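Local coordinates for protein 2-hydroxyhepta-2,4-diene-1, 7-dioateisomerase (Mycobacterium abscessus, PDB 3R6O) that probably isomerises 2-hydroxyhepta-2,4-diene-1,7-dioate as a magnesium-binding member of the fumarylacetoacetate hydrolase (FAH) family, at residues 104-109 with 132-137; 160-165 with 277-282; 242-247 with 296-301. All coordinates share one frame; numbering follows the deposited sequence.

Contact 1 of 3, residues 104-109 with 132-137; sequences GQVIAL and FMKSPT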
loop_
_atom_site.group_PDB
_atom_site.type_symbol
_atom_site.label_atom_id
_atom_site.label_comp_id
_atom_site.label_asym_id
_atom_site.label_seq_id
_atom_site.Cartn_x
_atom_site.Cartn_y
_atom_site.Cartn_z
ATOM N N GLY A 104 0.959 -7.210 1.611
ATOM C CA GLY A 104 0.730 -6.047 2.488
ATOM C C GLY A 104 0.948 -4.723 1.769
ATOM O O GLY A 104 0.265 -3.732 2.043
ATOM N N GLN A 105 1.940 -4.695 0.868
ATOM C CA GLN A 105 2.182 -3.539 0.039
ATOM C C GLN A 105 2.874 -3.980 -1.222
ATOM O O GLN A 105 3.572 -5.008 -1.226
ATOM C CB GLN A 105 3.010 -2.461 0.739
ATOM C CG GLN A 105 4.453 -2.846 1.061
ATOM C CD GLN A 105 5.130 -1.931 2.057
ATOM O OE1 GLN A 105 4.926 -0.696 2.025
ATOM N NE2 GLN A 105 5.972 -2.519 2.934
ATOM N N VAL A 106 2.673 -3.191 -2.276
ATOM C CA VAL A 106 3.303 -3.463 -3.559
ATOM C C VAL A 106 4.112 -2.261 -4.006
ATOM O O VAL A 106 3.557 -1.190 -4.286
ATOM C CB VAL A 106 2.265 -3.824 -4.615
ATOM C CG1 VAL A 106 2.966 -4.189 -5.964
ATOM C CG2 VAL A 106 1.371 -4.982 -4.044
ATOM N N ILE A 107 5.422 -2.447 -3.978
ATOM C CA ILE A 107 6.383 -1.428 -4.353
ATOM C C ILE A 107 6.793 -1.678 -5.790
ATOM O O ILE A 107 6.997 -2.825 -6.185
ATOM C CB ILE A 107 7.644 -1.484 -3.474
ATOM C CG1 ILE A 107 7.284 -1.387 -1.992
ATOM C CG2 ILE A 107 8.664 -0.357 -3.896
ATOM C CD1 ILE A 107 6.389 -0.303 -1.651
ATOM N N ALA A 108 6.889 -0.622 -6.584
ATOM C CA ALA A 108 7.379 -0.722 -7.975
ATOM C C ALA A 108 8.481 0.307 -8.207
ATOM O O ALA A 108 8.342 1.497 -7.808
ATOM C CB ALA A 108 6.214 -0.480 -9.009
ATOM N N LEU A 109 9.536 -0.117 -8.899
ATOM C CA LEU A 109 10.631 0.778 -9.225
ATOM C C LEU A 109 10.520 1.316 -10.652
ATOM O O LEU A 109 10.357 0.549 -11.612
ATOM C CB LEU A 109 11.950 0.051 -9.020
ATOM C CG LEU A 109 12.776 0.374 -7.810
ATOM C CD1 LEU A 109 12.024 0.025 -6.488
ATOM C CD2 LEU A 109 14.153 -0.408 -8.015
ATOM N N PHE A 132 7.772 3.807 -6.512
ATOM C CA PHE A 132 6.313 3.930 -6.666
ATOM C C PHE A 132 5.642 2.908 -5.817
ATOM O O PHE A 132 6.287 1.933 -5.406
ATOM C CB PHE A 132 5.843 3.678 -8.104
ATOM C CG PHE A 132 6.445 4.617 -9.097
ATOM C CD1 PHE A 132 6.223 5.962 -8.974
ATOM C CD2 PHE A 132 7.272 4.150 -10.112
ATOM C CE1 PHE A 132 6.814 6.893 -9.871
ATOM C CE2 PHE A 132 7.877 5.072 -11.006
ATOM C CZ PHE A 132 7.638 6.433 -10.872
ATOM N N MET A 133 4.331 3.118 -5.599
ATOM C CA MET A 133 3.510 2.143 -4.916
ATOM C C MET A 133 2.263 1.853 -5.758
ATOM O O MET A 133 1.589 2.776 -6.244
ATOM C CB MET A 133 3.151 2.589 -3.488
ATOM C CG MET A 133 3.379 1.449 -2.440
ATOM S SD MET A 133 3.071 1.919 -0.757
ATOM C CE MET A 133 4.078 3.341 -0.648
ATOM N N LYS A 134 1.988 0.564 -5.944
ATOM C CA LYS A 134 0.733 0.066 -6.505
ATOM C C LYS A 134 -0.283 -0.355 -5.434
ATOM O O LYS A 134 0.070 -1.052 -4.517
ATOM C CB LYS A 134 1.021 -1.170 -7.374
ATOM C CG LYS A 134 1.877 -0.753 -8.605
ATOM C CD LYS A 134 2.005 -1.864 -9.585
ATOM C CE LYS A 134 0.858 -2.011 -10.547
ATOM N NZ LYS A 134 0.889 -1.002 -11.703
ATOM N N SER A 135 -1.552 -0.007 -5.610
ATOM C CA SER A 135 -2.584 -0.474 -4.693
ATOM C C SER A 135 -2.562 -1.993 -4.644
ATOM O O SER A 135 -2.471 -2.629 -5.712
ATOM C CB SER A 135 -3.950 -0.025 -5.175
ATOM O OG SER A 135 -4.955 -0.491 -4.324
ATOM N N PRO A 136 -2.599 -2.576 -3.431
ATOM C CA PRO A 136 -2.659 -4.061 -3.402
ATOM C C PRO A 136 -3.857 -4.628 -4.152
ATOM O O PRO A 136 -3.827 -5.793 -4.589
ATOM C CB PRO A 136 -2.754 -4.406 -1.895
ATOM C CG PRO A 136 -2.300 -3.225 -1.189
ATOM C CD PRO A 136 -2.542 -2.004 -2.070
ATOM N N THR A 137 -4.909 -3.843 -4.340
ATOM C CA THR A 137 -6.092 -4.388 -5.043
ATOM C C THR A 137 -5.945 -4.333 -6.573
ATOM O O THR A 137 -6.903 -4.623 -7.290
ATOM C CB THR A 137 -7.373 -3.700 -4.624
ATOM O OG1 THR A 137 -7.260 -2.286 -4.786
ATOM C CG2 THR A 137 -7.702 -4.058 -3.134
HETATM O O HOH W 1 1.001 -1.023 -1.829
#
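Ile107 and Met133 face each other as a non-hydrogen-bonded antiparallel pair. Their side chains cross at a slant on one face of the sheet. CD1 of Ile107 lies 3.6 Å from CG of Met133. The same CG rests on the backbone, 3.2 Å from O of Val106.

The other face carries Val106, Lys134, Ala108 and Phe132. CG1 of Val106 sits anti to its backbone N (chi1 -177°), and this brings it 3.9 Å from CB of Lys134. The far end of the lysine leads away, bending at chi3 and chi4. Its NZ forms a salt bridge with the magnesium ligand Asp189. Phe132 presents its CB to O of Ala108 at 3.3 Å.

Ala108 and Phe132 exchange two backbone bonds. Ala108 N to Phe132 O is 2.9 Å and nearly straight. Phe132 N reaches Ala108 O at 2.7 Å. Further along, Lys134 N bonds Val106 O, while a water bridges Val106 N and Lys134 O.

Strand 130-134 is one of the two edge strands of the large mixed sheet within this chain. Strand 106-110 separates it from strand 279-281. Helix 210-214 packs on Phe132, and Val211 of the second subunit packs on Met133.

Contact 2 of 3, residues 160-165 with 277-282; sequences EIAVVI and GDIILT. With MG (magnesium ion), chain B.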
loop_
_atom_site.group_PDB
_atom_site.type_symbol
_atom_site.label_atom_id
_atom_site.label_comp_id
_atom_site.label_asym_id
_atom_site.label_seq_id
_atom_site.Cartn_x
_atom_site.Cartn_y
_atom_site.Cartn_z
ATOM N N GLU A 160 8.185 -6.815 -15.655
ATOM C CA GLU A 160 9.174 -6.686 -14.588
ATOM C C GLU A 160 9.318 -8.007 -13.857
ATOM O O GLU A 160 8.394 -8.818 -13.814
ATOM C CB GLU A 160 8.738 -5.572 -13.612
ATOM C CG GLU A 160 8.262 -4.315 -14.315
ATOM C CD GLU A 160 8.295 -3.044 -13.514
ATOM O OE1 GLU A 160 8.824 -2.984 -12.379
ATOM O OE2 GLU A 160 7.767 -2.068 -14.050
ATOM N N ILE A 161 10.475 -8.185 -13.243
ATOM C CA ILE A 161 10.674 -9.255 -12.321
ATOM C C ILE A 161 10.392 -8.704 -10.880
ATOM O O ILE A 161 10.956 -7.662 -10.460
ATOM C CB ILE A 161 12.107 -9.863 -12.446
ATOM C CG1 ILE A 161 12.443 -10.296 -13.890
ATOM C CG2 ILE A 161 12.262 -11.062 -11.492
ATOM C CD1 ILE A 161 11.406 -11.208 -14.585
ATOM N N ALA A 162 9.526 -9.394 -10.163
ATOM C CA ALA A 162 9.199 -9.077 -8.769
ATOM C C ALA A 162 9.923 -10.000 -7.823
ATOM O O ALA A 162 10.047 -11.204 -8.085
ATOM C CB ALA A 162 7.670 -9.195 -8.506
ATOM N N VAL A 163 10.356 -9.451 -6.699
ATOM C CA VAL A 163 10.737 -10.286 -5.561
ATOM C C VAL A 163 9.653 -10.159 -4.514
ATOM O O VAL A 163 8.998 -9.093 -4.345
ATOM C CB VAL A 163 12.102 -9.954 -4.918
ATOM C CG1 VAL A 163 13.211 -10.303 -5.871
ATOM C CG2 VAL A 163 12.180 -8.512 -4.505
ATOM N N VAL A 164 9.491 -11.262 -3.812
ATOM C CA VAL A 164 8.599 -11.384 -2.735
ATOM C C VAL A 164 9.389 -11.533 -1.431
ATOM O O VAL A 164 10.258 -12.401 -1.318
ATOM C CB VAL A 164 7.718 -12.625 -2.916
ATOM C CG1 VAL A 164 6.814 -12.758 -1.737
ATOM C CG2 VAL A 164 6.891 -12.537 -4.210
ATOM N N ILE A 165 9.010 -10.758 -0.424
ATOM C CA ILE A 165 9.750 -10.700 0.826
ATOM C C ILE A 165 9.312 -11.865 1.701
ATOM O O ILE A 165 8.115 -12.189 1.789
ATOM C CB ILE A 165 9.472 -9.368 1.565
ATOM C CG1 ILE A 165 9.891 -8.159 0.726
ATOM C CG2 ILE A 165 10.138 -9.305 2.898
ATOM C CD1 ILE A 165 11.372 -8.131 0.322
ATOM N N GLY A 277 5.432 -11.261 2.611
ATOM C CA GLY A 277 4.331 -11.173 1.684
ATOM C C GLY A 277 4.338 -9.920 0.853
ATOM O O GLY A 277 3.613 -9.850 -0.127
ATOM N N ASP A 278 5.187 -8.952 1.213
ATOM C CA ASP A 278 5.353 -7.740 0.415
ATOM C C ASP A 278 6.002 -8.113 -0.918
ATOM O O ASP A 278 6.766 -9.090 -1.013
ATOM C CB ASP A 278 6.213 -6.694 1.110
ATOM C CG ASP A 278 5.522 -6.007 2.272
ATOM O OD1 ASP A 278 4.306 -6.160 2.502
ATOM O OD2 ASP A 278 6.228 -5.271 2.963
ATOM N N ILE A 279 5.652 -7.357 -1.950
ATOM C CA ILE A 279 6.152 -7.572 -3.314
ATOM C C ILE A 279 6.881 -6.325 -3.775
ATOM O O ILE A 279 6.370 -5.206 -3.588
ATOM C CB ILE A 279 4.980 -7.788 -4.290
ATOM C CG1 ILE A 279 4.266 -9.115 -3.960
ATOM C CG2 ILE A 279 5.417 -7.805 -5.780
ATOM C CD1 ILE A 279 3.038 -9.284 -4.818
ATOM N N ILE A 280 8.059 -6.513 -4.372
ATOM C CA ILE A 280 8.769 -5.416 -5.062
ATOM C C ILE A 280 8.935 -5.741 -6.557
ATOM O O ILE A 280 9.570 -6.741 -6.896
ATOM C CB ILE A 280 10.164 -5.116 -4.417
ATOM C CG1 ILE A 280 10.053 -4.838 -2.901
ATOM C CG2 ILE A 280 10.781 -3.876 -5.061
ATOM C CD1 ILE A 280 11.463 -4.893 -2.168
ATOM N N LEU A 281 8.363 -4.909 -7.433
ATOM C CA LEU A 281 8.617 -4.968 -8.865
ATOM C C LEU A 281 9.912 -4.191 -9.138
ATOM O O LEU A 281 10.035 -3.010 -8.756
ATOM C CB LEU A 281 7.463 -4.368 -9.680
ATOM C CG LEU A 281 6.246 -5.256 -9.962
ATOM C CD1 LEU A 281 5.653 -5.623 -8.692
ATOM C CD2 LEU A 281 5.230 -4.462 -10.898
ATOM N N THR A 282 10.859 -4.845 -9.793
ATOM C CA THR A 282 12.224 -4.331 -9.818
ATOM C C THR A 282 12.567 -3.489 -11.036
ATOM O O THR A 282 13.721 -3.169 -11.228
ATOM C CB THR A 282 13.259 -5.439 -9.641
ATOM O OG1 THR A 282 13.158 -6.398 -10.708
ATOM C CG2 THR A 282 13.062 -6.111 -8.260
HETATM MG MG MG B . 7.624 0.097 -13.170
HETATM O O HOH W 2 12.831 -6.218 -13.423
#
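Thr282 binds O of Ile161 twice. Its N donates at 2.9 Å to Ile161 O, and its OG1 donates to the same oxygen at 2.6 Å. OG1 lies between the backbone N and the carbonyl carbon (chi1 61°), which turns it back onto that acceptor. A water links OG1 to N of Ile161.

Four more backbone bonds follow. Val163 and Ile280 form a hydrogen-bonded pair, with Ile280 N 2.7 Å from Val163 O. Ile165 N bonds Asp278 O, and Gly277 N bonds Ile165 O. Ala162 CA also makes a CA-H...O contact with Ile280 O, 3.0 Å.

These bonds join strands 155-165 and 279-281, antiparallel neighbours in the interior of the large mixed sheet, consistent with the FAH family.

Apolar contacts lie on both faces. Ala162 CB meets Ile279 CG2 at 3.8 Å and also touches CD1 of Leu281. On the other face the side chains of Val163 and Ile280 run alongside each other in the same direction, and helix 261-269 packs against both.

Glu160 OE2 binds magnesium at 2.3 Å. Asp189 on strand 181-192 is the other protein residue of this site. Glu160 OE1 packs against Leu281 CB at 3.3 Å and accepts a hydrogen bond from Gly283 N.

Contact 3 of 3, residues 242-247 with 296-301; sequences LRINGE and RYLRPG
The carboxylate of Glu247 is held by two nitrogens of Arg296. NH2 donates to OE1 of Glu247 at 3.0 Å, and NH1 of Arg296 donates to Glu247 OE2, also at 3.0 Å. The grip is end-on but not coplanar, because the two flat groups are turned 55° apart. OE1 is met on its syn side. OE2 is met from above the carboxylate plane, although it stays in the plane of the guanidinium. Glu247 reaches out with an extended chain, its CG anti to the backbone N (chi1 -177°). Arg296 bends at chi3 to meet it, and the two side chains run crosswise.

Next to this bridge Ile244 and Leu298 meet at about a right angle. CD1 of Ile244 touches CD2 of Leu298 at 3.6 Å. Tyr157 packs against both residues.

Asn245 and Arg299 are joined through a water. It accepts from Asn245 ND2 at 2.8 Å and, weakly, from Arg299 NH2 at 3.1 Å. Both residues also bind OD1 of Asp302, and Asn245 OD1 accepts from Val303 N. The amide and guanidinium planes are 21° apart.

Two backbone bonds between Ile244 and Glu247 close the turn. Arg243 NH1 also bonds Gly246 O, 2.9 Å away. Residues 244-247 form a type I' beta turn, the tight connection of a two-residue beta hairpin, here joining strands 239-244 and 247-253.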
loop_
_atom_site.group_PDB
_atom_site.type_symbol
_atom_site.label_atom_id
_atom_site.label_comp_id
_atom_site.label_asym_id
_atom_site.label_seq_id
_atom_site.Cartn_x
_atom_site.Cartn_y
_atom_site.Cartn_z
ATOM N N LEU A 242 8.348 -9.650 -23.373
ATOM C CA LEU A 242 6.947 -9.378 -23.529
ATOM C C LEU A 242 6.613 -9.147 -25.009
ATOM O O LEU A 242 7.333 -8.417 -25.715
ATOM C CB LEU A 242 6.587 -8.155 -22.677
ATOM C CG LEU A 242 5.124 -7.717 -22.667
ATOM C CD1 LEU A 242 4.707 -7.103 -21.299
ATOM C CD2 LEU A 242 4.800 -6.734 -23.844
ATOM N N ARG A 243 5.554 -9.819 -25.461
ATOM C CA ARG A 243 5.018 -9.734 -26.792
ATOM C C ARG A 243 3.560 -9.320 -26.690
ATOM O O ARG A 243 2.907 -9.557 -25.691
ATOM C CB ARG A 243 5.070 -11.089 -27.533
ATOM C CG ARG A 243 6.413 -11.725 -27.520
ATOM C CD ARG A 243 6.465 -13.054 -28.271
ATOM N NE ARG A 243 7.855 -13.460 -28.452
ATOM C CZ ARG A 243 8.598 -13.235 -29.539
ATOM N NH1 ARG A 243 8.102 -12.637 -30.637
ATOM N NH2 ARG A 243 9.855 -13.642 -29.534
ATOM N N ILE A 244 3.060 -8.721 -27.754
ATOM C CA ILE A 244 1.647 -8.402 -27.891
ATOM C C ILE A 244 1.200 -8.940 -29.229
ATOM O O ILE A 244 1.782 -8.599 -30.252
ATOM C CB ILE A 244 1.394 -6.922 -27.778
ATOM C CG1 ILE A 244 1.648 -6.469 -26.330
ATOM C CG2 ILE A 244 -0.099 -6.603 -28.216
ATOM C CD1 ILE A 244 1.579 -4.928 -26.138
ATOM N N ASN A 245 0.213 -9.849 -29.185
ATOM C CA ASN A 245 -0.211 -10.615 -30.343
ATOM C C ASN A 245 0.959 -11.265 -31.078
ATOM O O ASN A 245 0.987 -11.286 -32.288
ATOM C CB ASN A 245 -1.033 -9.700 -31.277
ATOM C CG ASN A 245 -2.075 -8.907 -30.524
ATOM O OD1 ASN A 245 -2.701 -9.414 -29.556
ATOM N ND2 ASN A 245 -2.258 -7.647 -30.916
ATOM N N GLY A 246 1.931 -11.800 -30.325
ATOM C CA GLY A 246 3.031 -12.529 -30.915
ATOM C C GLY A 246 4.214 -11.644 -31.273
ATOM O O GLY A 246 5.320 -12.145 -31.476
ATOM N N GLU A 247 3.992 -10.339 -31.382
ATOM C CA GLU A 247 5.081 -9.404 -31.711
ATOM C C GLU A 247 5.917 -9.001 -30.490
ATOM O O GLU A 247 5.368 -8.567 -29.446
ATOM C CB GLU A 247 4.509 -8.160 -32.330
ATOM C CG GLU A 247 5.541 -7.160 -32.761
ATOM C CD GLU A 247 4.897 -5.927 -33.322
ATOM O OE1 GLU A 247 3.633 -5.820 -33.253
ATOM O OE2 GLU A 247 5.658 -5.057 -33.811
ATOM N N ARG A 296 2.347 2.928 -28.835
ATOM C CA ARG A 296 1.948 1.530 -29.028
ATOM C C ARG A 296 1.264 1.022 -27.752
ATOM O O ARG A 296 1.549 -0.088 -27.290
ATOM C CB ARG A 296 3.155 0.650 -29.355
ATOM C CG ARG A 296 4.046 1.158 -30.499
ATOM C CD ARG A 296 4.863 0.005 -31.056
ATOM N NE ARG A 296 3.940 -0.920 -31.716
ATOM C CZ ARG A 296 4.288 -2.097 -32.231
ATOM N NH1 ARG A 296 5.576 -2.527 -32.179
ATOM N NH2 ARG A 296 3.355 -2.847 -32.796
ATOM N N TYR A 297 0.374 1.860 -27.215
ATOM C CA TYR A 297 -0.402 1.574 -26.018
ATOM C C TYR A 297 -1.354 0.384 -26.265
ATOM O O TYR A 297 -1.594 -0.017 -27.399
ATOM C CB TYR A 297 -1.175 2.809 -25.510
ATOM C CG TYR A 297 -0.316 4.001 -25.082
ATOM C CD1 TYR A 297 0.611 3.877 -24.073
ATOM C CD2 TYR A 297 -0.508 5.274 -25.634
ATOM C CE1 TYR A 297 1.380 4.939 -23.663
ATOM C CE2 TYR A 297 0.266 6.373 -25.222
ATOM C CZ TYR A 297 1.200 6.196 -24.228
ATOM O OH TYR A 297 1.997 7.248 -23.813
ATOM N N LEU A 298 -1.783 -0.251 -25.174
ATOM C CA LEU A 298 -2.658 -1.409 -25.230
ATOM C C LEU A 298 -3.983 -1.008 -25.887
ATOM O O LEU A 298 -4.530 0.048 -25.593
ATOM C CB LEU A 298 -2.876 -1.976 -23.840
ATOM C CG LEU A 298 -1.585 -2.423 -23.136
ATOM C CD1 LEU A 298 -1.841 -2.883 -21.641
ATOM C CD2 LEU A 298 -0.929 -3.517 -23.966
ATOM N N ARG A 299 -4.436 -1.850 -26.808
ATOM C CA ARG A 299 -5.655 -1.644 -27.585
ATOM C C ARG A 299 -6.648 -2.733 -27.185
ATOM O O ARG A 299 -6.245 -3.815 -26.803
ATOM C CB ARG A 299 -5.342 -1.769 -29.064
ATOM C CG ARG A 299 -4.354 -0.694 -29.604
ATOM C CD ARG A 299 -3.744 -1.137 -30.946
ATOM N NE ARG A 299 -2.922 -2.349 -30.798
ATOM C CZ ARG A 299 -2.116 -2.871 -31.725
ATOM N NH1 ARG A 299 -1.938 -2.303 -32.931
ATOM N NH2 ARG A 299 -1.438 -3.975 -31.420
ATOM N N PRO A 300 -7.950 -2.437 -27.233
ATOM C CA PRO A 300 -8.944 -3.515 -27.056
ATOM C C PRO A 300 -8.713 -4.728 -27.972
ATOM O O PRO A 300 -8.537 -4.599 -29.196
ATOM C CB PRO A 300 -10.266 -2.819 -27.353
ATOM C CG PRO A 300 -9.884 -1.647 -28.208
ATOM C CD PRO A 300 -8.566 -1.184 -27.695
ATOM N N GLY A 301 -8.678 -5.914 -27.378
ATOM C CA GLY A 301 -8.398 -7.116 -28.119
ATOM C C GLY A 301 -6.928 -7.516 -28.259
ATOM O O GLY A 301 -6.642 -8.625 -28.720
HETATM O O HOH W 3 -0.605 -6.571 -32.933
#

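How the contacts relate
Contacts 1 and 2 belong to the same large mixed sheet, with centres 9 Å apart. They meet where strand 106-110 runs parallel to strand 279-281, and Gln105 NE2 probably bonds Asp278 OD2. Together they span four adjacent strands beside the magnesium site. The centre of contact 3 is about 24 Å from the centres of contacts 1 and 2. It lies where a hairpin of the separate five-stranded sheet meets the loop before strand 303-308, and touches neither. Along the chain, contact 1 closes before the other two open. Contacts 2 and 3 alternate: 160-165, 242-247, 277-282, 296-301. The chain thus passes twice from the metal-bearing sheet to the outlying region, interleaving the two.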